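Local coordinates for ferredoxin NADP reductase (Plasmodium falciparum, PDB 3JQQ) that transfers electrons from reduced ferredoxin to NADP+ through its FAD, yielding NADPH in the apicoplast, where it may support isoprenoid precursor synthesis, at the interface of chains A and B. Residues are numbered along the deposited sequence; one frame, centred on the assembly and turned at random. Chains: chain A/B, Ferredoxin NADP reductase.

Contact 1: the interface of chains A and B. Residues chain A 12-13; chain B 95-97.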
loop_
_atom_site.group_PDB
_atom_site.type_symbol
_atom_site.label_atom_id
_atom_site.label_comp_id
_atom_site.label_asym_id
_atom_site.label_seq_id
_atom_site.Cartn_x
_atom_site.Cartn_y
_atom_site.Cartn_z
ATOM N N VAL A 12 23.293 -1.357 2.572
ATOM C CA VAL A 12 23.030 -1.588 3.986
ATOM C C VAL A 12 24.303 -1.992 4.725
ATOM O O VAL A 12 24.370 -1.902 5.952
ATOM C CB VAL A 12 21.928 -2.644 4.214
ATOM C CG1 VAL A 12 20.559 -2.061 3.885
ATOM C CG2 VAL A 12 22.202 -3.892 3.389
ATOM N N LYS A 13 25.314 -2.425 3.976
ATOM C CA LYS A 13 26.583 -2.820 4.585
ATOM C C LYS A 13 27.609 -1.687 4.606
ATOM O O LYS A 13 28.578 -1.741 5.363
ATOM C CB LYS A 13 27.157 -4.076 3.920
ATOM C CG LYS A 13 26.172 -5.235 3.865
ATOM C CD LYS A 13 26.737 -6.492 4.511
ATOM C CE LYS A 13 26.708 -6.385 6.031
ATOM N NZ LYS A 13 26.841 -7.712 6.694
ATOM N N LYS B 95 23.804 -11.751 3.808
ATOM C CA LYS B 95 23.938 -10.679 4.792
ATOM C C LYS B 95 22.996 -10.899 5.978
ATOM O O LYS B 95 22.244 -11.873 6.005
ATOM C CB LYS B 95 23.670 -9.325 4.129
ATOM C CG LYS B 95 24.566 -9.050 2.926
ATOM C CD LYS B 95 24.219 -7.738 2.233
ATOM C CE LYS B 95 22.971 -7.867 1.373
ATOM N NZ LYS B 95 22.756 -6.657 0.530
ATOM N N LYS B 96 23.038 -9.997 6.954
ATOM C CA LYS B 96 22.219 -10.144 8.160
ATOM C C LYS B 96 20.953 -9.287 8.148
ATOM O O LYS B 96 20.654 -8.582 9.113
ATOM C CB LYS B 96 23.050 -9.888 9.420
ATOM C CG LYS B 96 23.893 -11.086 9.833
ATOM C CD LYS B 96 24.977 -10.715 10.830
ATOM C CE LYS B 96 25.872 -11.913 11.119
ATOM N NZ LYS B 96 27.077 -11.543 11.916
ATOM N N GLN B 97 20.218 -9.362 7.042
ATOM C CA GLN B 97 18.916 -8.716 6.919
ATOM C C GLN B 97 17.827 -9.589 7.529
ATOM O O GLN B 97 17.332 -10.506 6.874
ATOM C CB GLN B 97 18.563 -8.496 5.447
ATOM C CG GLN B 97 19.190 -7.289 4.784
ATOM C CD GLN B 97 18.615 -7.045 3.398
ATOM O OE1 GLN B 97 19.315 -7.163 2.393
ATOM N NE2 GLN B 97 17.328 -6.721 3.340
#
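A:Lys13 and B:Lys95 meet from irregular loops: A:Val12 and A:Lys13 both have turn-like backbones with psi near -18°, whereas B:Lys95 is extended (psi 179°), and the two main chains stay well apart, linked by side chains. The lysines touch through their methylene stems rather than through their ammonium groups. CG of A:Lys13 lies 3.6 Å from CD of B:Lys95, and CD of A:Lys13 packs against the same stem, 3.7 Å from CG of B:Lys95. The two chains pass at a slant, carbon against carbon. A bend in B:Lys95 at CG-CD (chi3 -77°) turns its far end toward A:Val12, whose CG2 methyl sits 4.0 Å from NZ; here the lysine runs at about a right angle to the valine. A:Lys13 is kinked at two successive bonds, and its NZ is carried toward the start of B:Lys96, 4.4 Å from that residue's backbone N. The ammonium groups of A:Lys13 and B:Lys96 are 6.5 Å apart, NZ to NZ, so mild repulsion may remain. B:Gln97 only borders the patch, its amide oxygen OE1 lying 4.5 Å from CG2 of A:Val12. Lys13 is an FAD-binding residue, and the 95-97 loop runs on toward Cys99, the cysteine of the interchain disulfide. The patch thus joins the FAD-binding halves of the two subunits through contact between lysine methylene stems, and may help to steady the loop near that cysteine.

Contact 2: the interface of chains A and B. Residues chain A 250-251, 255-256; chain B 256, 260-261, 292.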
loop_
_atom_site.group_PDB
_atom_site.type_symbol
_atom_site.label_atom_id
_atom_site.label_comp_id
_atom_site.label_asym_id
_atom_site.label_seq_id
_atom_site.Cartn_x
_atom_site.Cartn_y
_atom_site.Cartn_z
ATOM N N GLN A 250 -16.036 12.704 -1.573
ATOM C CA GLN A 250 -16.878 11.509 -1.610
ATOM C C GLN A 250 -17.307 11.047 -0.212
ATOM O O GLN A 250 -16.555 11.165 0.756
ATOM C CB GLN A 250 -16.199 10.387 -2.402
ATOM C CG GLN A 250 -15.846 10.787 -3.834
ATOM C CD GLN A 250 -17.054 11.253 -4.635
ATOM O OE1 GLN A 250 -17.921 10.455 -4.995
ATOM N NE2 GLN A 250 -17.107 12.548 -4.928
ATOM N N ASN A 251 -18.526 10.520 -0.131
ATOM C CA ASN A 251 -19.221 10.290 1.138
ATOM C C ASN A 251 -19.616 11.594 1.823
ATOM O O ASN A 251 -20.763 12.034 1.731
ATOM C CB ASN A 251 -18.407 9.418 2.097
ATOM C CG ASN A 251 -19.252 8.865 3.239
ATOM O OD1 ASN A 251 -19.976 7.884 3.069
ATOM N ND2 ASN A 251 -19.156 9.494 4.409
ATOM N N THR A 255 -20.157 6.466 -4.741
ATOM C CA THR A 255 -19.154 6.734 -5.768
ATOM C C THR A 255 -17.836 7.215 -5.174
ATOM O O THR A 255 -17.808 8.134 -4.355
ATOM C CB THR A 255 -19.658 7.789 -6.782
ATOM O OG1 THR A 255 -20.547 7.173 -7.715
ATOM C CG2 THR A 255 -18.489 8.395 -7.541
ATOM N N SER A 256 -16.745 6.578 -5.586
ATOM C CA SER A 256 -15.416 7.083 -5.287
ATOM C C SER A 256 -14.938 7.849 -6.513
ATOM O O SER A 256 -15.309 7.520 -7.631
ATOM C CB SER A 256 -14.457 5.936 -4.957
ATOM O OG SER A 256 -14.791 5.333 -3.719
ATOM N N SER B 256 -15.003 5.827 -10.077
ATOM C CA SER B 256 -14.543 4.581 -9.482
ATOM C C SER B 256 -15.627 4.033 -8.564
ATOM O O SER B 256 -16.425 4.793 -8.015
ATOM C CB SER B 256 -13.249 4.802 -8.694
ATOM O OG SER B 256 -12.162 5.066 -9.565
ATOM N N GLN B 260 -16.618 0.020 -0.401
ATOM C CA GLN B 260 -17.345 0.965 0.445
ATOM C C GLN B 260 -18.522 1.593 -0.289
ATOM O O GLN B 260 -19.538 1.920 0.322
ATOM C CB GLN B 260 -16.438 2.094 0.946
ATOM C CG GLN B 260 -14.986 1.725 1.118
ATOM C CD GLN B 260 -14.214 1.835 -0.176
ATOM O OE1 GLN B 260 -13.873 2.932 -0.623
ATOM N NE2 GLN B 260 -13.926 0.697 -0.780
ATOM N N ASP B 261 -18.369 1.789 -1.590
ATOM C CA ASP B 261 -19.391 2.450 -2.392
ATOM C C ASP B 261 -20.597 1.535 -2.554
ATOM O O ASP B 261 -21.744 1.986 -2.558
ATOM C CB ASP B 261 -18.830 2.846 -3.759
ATOM C CG ASP B 261 -17.680 3.836 -3.655
ATOM O OD1 ASP B 261 -16.607 3.567 -4.233
ATOM O OD2 ASP B 261 -17.848 4.874 -2.996
ATOM N N LYS B 292 -15.672 5.796 4.861
ATOM C CA LYS B 292 -16.974 5.750 4.208
ATOM C C LYS B 292 -17.941 4.867 4.994
ATOM O O LYS B 292 -19.096 5.235 5.210
ATOM C CB LYS B 292 -16.830 5.247 2.770
ATOM C CG LYS B 292 -17.868 5.802 1.808
ATOM C CD LYS B 292 -17.339 5.803 0.384
ATOM C CE LYS B 292 -18.101 6.784 -0.492
ATOM N NZ LYS B 292 -17.461 6.949 -1.829
HETATM O O HOH W 1 -13.184 5.585 -1.592
HETATM O O HOH W 2 -22.078 4.772 -4.051
#
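Backbone pairing of A:Ser256 with B:Ser256 forms an antiparallel beta bridge, each N-H giving a 3.0 Å bond to the other residue's carbonyl O. Beside it lies the tight part of the contact. The hydroxyl OG of A:Ser256 donates to carboxylate OD1 of B:Asp261 at 2.6 Å, on the lone pair facing the second oxygen. The extended side chain of B:Lys292 buries the most surface here, sliding antiparallel past A:Asn251, with CG 3.7 Å from that residue's CB. Its NZ then reaches the carbonyl O of A:Thr255 at 2.8 Å, arriving above the carbonyl plane (69° out of it). The same ammonium forms a salt bridge with OD2 of B:Asp261, modelled too short for its length to be trusted. B:Asp261 accepts from the serine and probably also helps to position the lysine. The looser side is wetted: water 1 bridges OG of A:Ser256 to OE1 of B:Gln260, 2.9 Å from that amide oxygen, and water 2 lies 2.7 Å from N of A:Thr255 and makes a longer link to the backbone O of B:Asp261. By holding A:Asn251 and the A:Thr255-A:Ser256 stretch against chain B helices 259-265 and 289-298, the site ties together the NADP-binding halves of the two subunits.

Contact 3: the interface of chains A and B. Residues chain A 256, 258, 260-261, 288; chain B 256, 258, 260, 288.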
loop_
_atom_site.group_PDB
_atom_site.type_symbol
_atom_site.label_atom_id
_atom_site.label_comp_id
_atom_site.label_asym_id
_atom_site.label_seq_id
_atom_site.Cartn_x
_atom_site.Cartn_y
_atom_site.Cartn_z
ATOM N N SER A 256 -16.745 6.578 -5.586
ATOM C CA SER A 256 -15.416 7.083 -5.287
ATOM C C SER A 256 -14.938 7.849 -6.513
ATOM O O SER A 256 -15.309 7.520 -7.631
ATOM C CB SER A 256 -14.457 5.936 -4.957
ATOM O OG SER A 256 -14.791 5.333 -3.719
ATOM N N TYR A 258 -11.257 9.473 -7.925
ATOM C CA TYR A 258 -9.828 9.644 -7.692
ATOM C C TYR A 258 -9.121 10.292 -8.876
ATOM O O TYR A 258 -9.761 10.715 -9.834
ATOM C CB TYR A 258 -9.175 8.302 -7.375
ATOM C CG TYR A 258 -9.571 7.707 -6.045
ATOM C CD1 TYR A 258 -10.227 6.488 -5.965
ATOM C CD2 TYR A 258 -9.282 8.370 -4.862
ATOM C CE1 TYR A 258 -10.582 5.941 -4.746
ATOM C CE2 TYR A 258 -9.631 7.835 -3.641
ATOM C CZ TYR A 258 -10.280 6.619 -3.587
ATOM O OH TYR A 258 -10.629 6.093 -2.364
ATOM N N GLN A 260 -7.361 9.122 -11.307
ATOM C CA GLN A 260 -7.601 8.462 -12.600
ATOM C C GLN A 260 -8.911 8.934 -13.214
ATOM O O GLN A 260 -8.992 9.185 -14.415
ATOM C CB GLN A 260 -7.667 6.934 -12.465
ATOM C CG GLN A 260 -6.639 6.314 -11.550
ATOM C CD GLN A 260 -7.086 6.313 -10.107
ATOM O OE1 GLN A 260 -7.857 5.451 -9.678
ATOM N NE2 GLN A 260 -6.598 7.282 -9.343
ATOM N N ASP A 261 -9.938 9.033 -12.377
ATOM C CA ASP A 261 -11.274 9.411 -12.822
ATOM C C ASP A 261 -11.295 10.826 -13.397
ATOM O O ASP A 261 -12.064 11.122 -14.313
ATOM C CB ASP A 261 -12.264 9.281 -11.664
ATOM C CG ASP A 261 -12.273 7.883 -11.066
ATOM O OD1 ASP A 261 -12.516 6.917 -11.817
ATOM O OD2 ASP A 261 -12.037 7.749 -9.846
ATOM N N SER A 288 -3.306 1.481 -8.606
ATOM C CA SER A 288 -4.494 1.483 -9.447
ATOM C C SER A 288 -4.441 2.542 -10.544
ATOM O O SER A 288 -4.856 2.280 -11.672
ATOM C CB SER A 288 -5.751 1.678 -8.594
ATOM O OG SER A 288 -5.886 0.639 -7.640
ATOM N N SER B 256 -15.003 5.827 -10.077
ATOM C CA SER B 256 -14.543 4.581 -9.482
ATOM C C SER B 256 -15.627 4.033 -8.564
ATOM O O SER B 256 -16.425 4.793 -8.015
ATOM C CB SER B 256 -13.249 4.802 -8.694
ATOM O OG SER B 256 -12.162 5.066 -9.565
ATOM N N TYR B 258 -15.806 1.125 -5.482
ATOM C CA TYR B 258 -15.133 0.133 -4.651
ATOM C C TYR B 258 -16.078 -0.459 -3.602
ATOM O O TYR B 258 -17.280 -0.189 -3.619
ATOM C CB TYR B 258 -13.888 0.742 -3.998
ATOM C CG TYR B 258 -12.760 1.041 -4.972
ATOM C CD1 TYR B 258 -12.236 0.042 -5.783
ATOM C CD2 TYR B 258 -12.212 2.316 -5.068
ATOM C CE1 TYR B 258 -11.207 0.304 -6.672
ATOM C CE2 TYR B 258 -11.176 2.586 -5.955
ATOM C CZ TYR B 258 -10.678 1.574 -6.753
ATOM O OH TYR B 258 -9.649 1.829 -7.637
ATOM N N GLN B 260 -16.618 0.020 -0.401
ATOM C CA GLN B 260 -17.345 0.965 0.445
ATOM C C GLN B 260 -18.522 1.593 -0.289
ATOM O O GLN B 260 -19.538 1.920 0.322
ATOM C CB GLN B 260 -16.438 2.094 0.946
ATOM C CG GLN B 260 -14.986 1.725 1.118
ATOM C CD GLN B 260 -14.214 1.835 -0.176
ATOM O OE1 GLN B 260 -13.873 2.932 -0.623
ATOM N NE2 GLN B 260 -13.926 0.697 -0.780
ATOM N N SER B 288 -8.632 3.143 3.091
ATOM C CA SER B 288 -9.738 4.020 2.722
ATOM C C SER B 288 -11.109 3.455 3.095
ATOM O O SER B 288 -11.974 4.198 3.556
ATOM C CB SER B 288 -9.692 4.333 1.225
ATOM O OG SER B 288 -8.480 4.980 0.876
HETATM O O HOH W 3 -13.184 5.585 -1.592
HETATM O O HOH W 4 -9.969 3.736 -9.706
#
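B:Ser256 and B:Tyr258 bury the most surface in this patch, followed by A:Tyr258 and A:Ser256 in equal measure. The tyrosines meet rim to rim, not face to face, their side chains crossing at a slant with CE1 of A:Tyr258 3.6 Å from CE2 of B:Tyr258. That CE1 lies at the edge of the B:Tyr258 ring and in its plane, as CD2 of B:Tyr258 does for the A:Tyr258 ring. In both, CG stands opposite the carbonyl carbon (chi1 -69° in chain A), which sends the ring from the backbone toward the partner subunit. Tyr258 also lines the pocket of the adenosine-2'-5'-diphosphate, an NADP fragment, so the edge contact may help to fix its ring for nucleotide binding. B:Ser256 gives its hydroxyl OG to OD2 of A:Asp261 at 2.7 Å, on the syn lone pair. The anti lone pair of that oxygen takes the backbone N-H of A:Tyr258, also at 2.7 Å and nearly straight (172° at H). One carboxylate oxygen therefore couples the partner's serine to the start of the tyrosine. The water that links A:Ser256 to B:Gln260 also lies 2.7 Å from the phenol OH of A:Tyr258. Its counterpart, water 4, lies 2.6 Å from OG of B:Ser256, 2.7 Å from OE1 of A:Gln260 and 2.8 Å from the phenol OH of B:Tyr258.

Contacts 2 and 3 form one continuous region, their C-alpha centres about 7 Å apart, and share A:Ser256, B:Ser256 and B:Gln260. Contact 1 stands well away, about 43 Å from contact 2 and 39 Å from contact 3 between C-alpha centres. The subunits are therefore joined at both ends of the two-fold interface: lightly between FAD-binding parts in contact 1, with dense hydrogen bonding between NADP-binding parts in contacts 2 and 3. Because contact 3 includes nucleotide-binding residues, dimerisation could influence NADP(H) binding. The protein occurs as monomer and disulfide-linked homodimer; these contacts alone do not show whether this pairing is the latter.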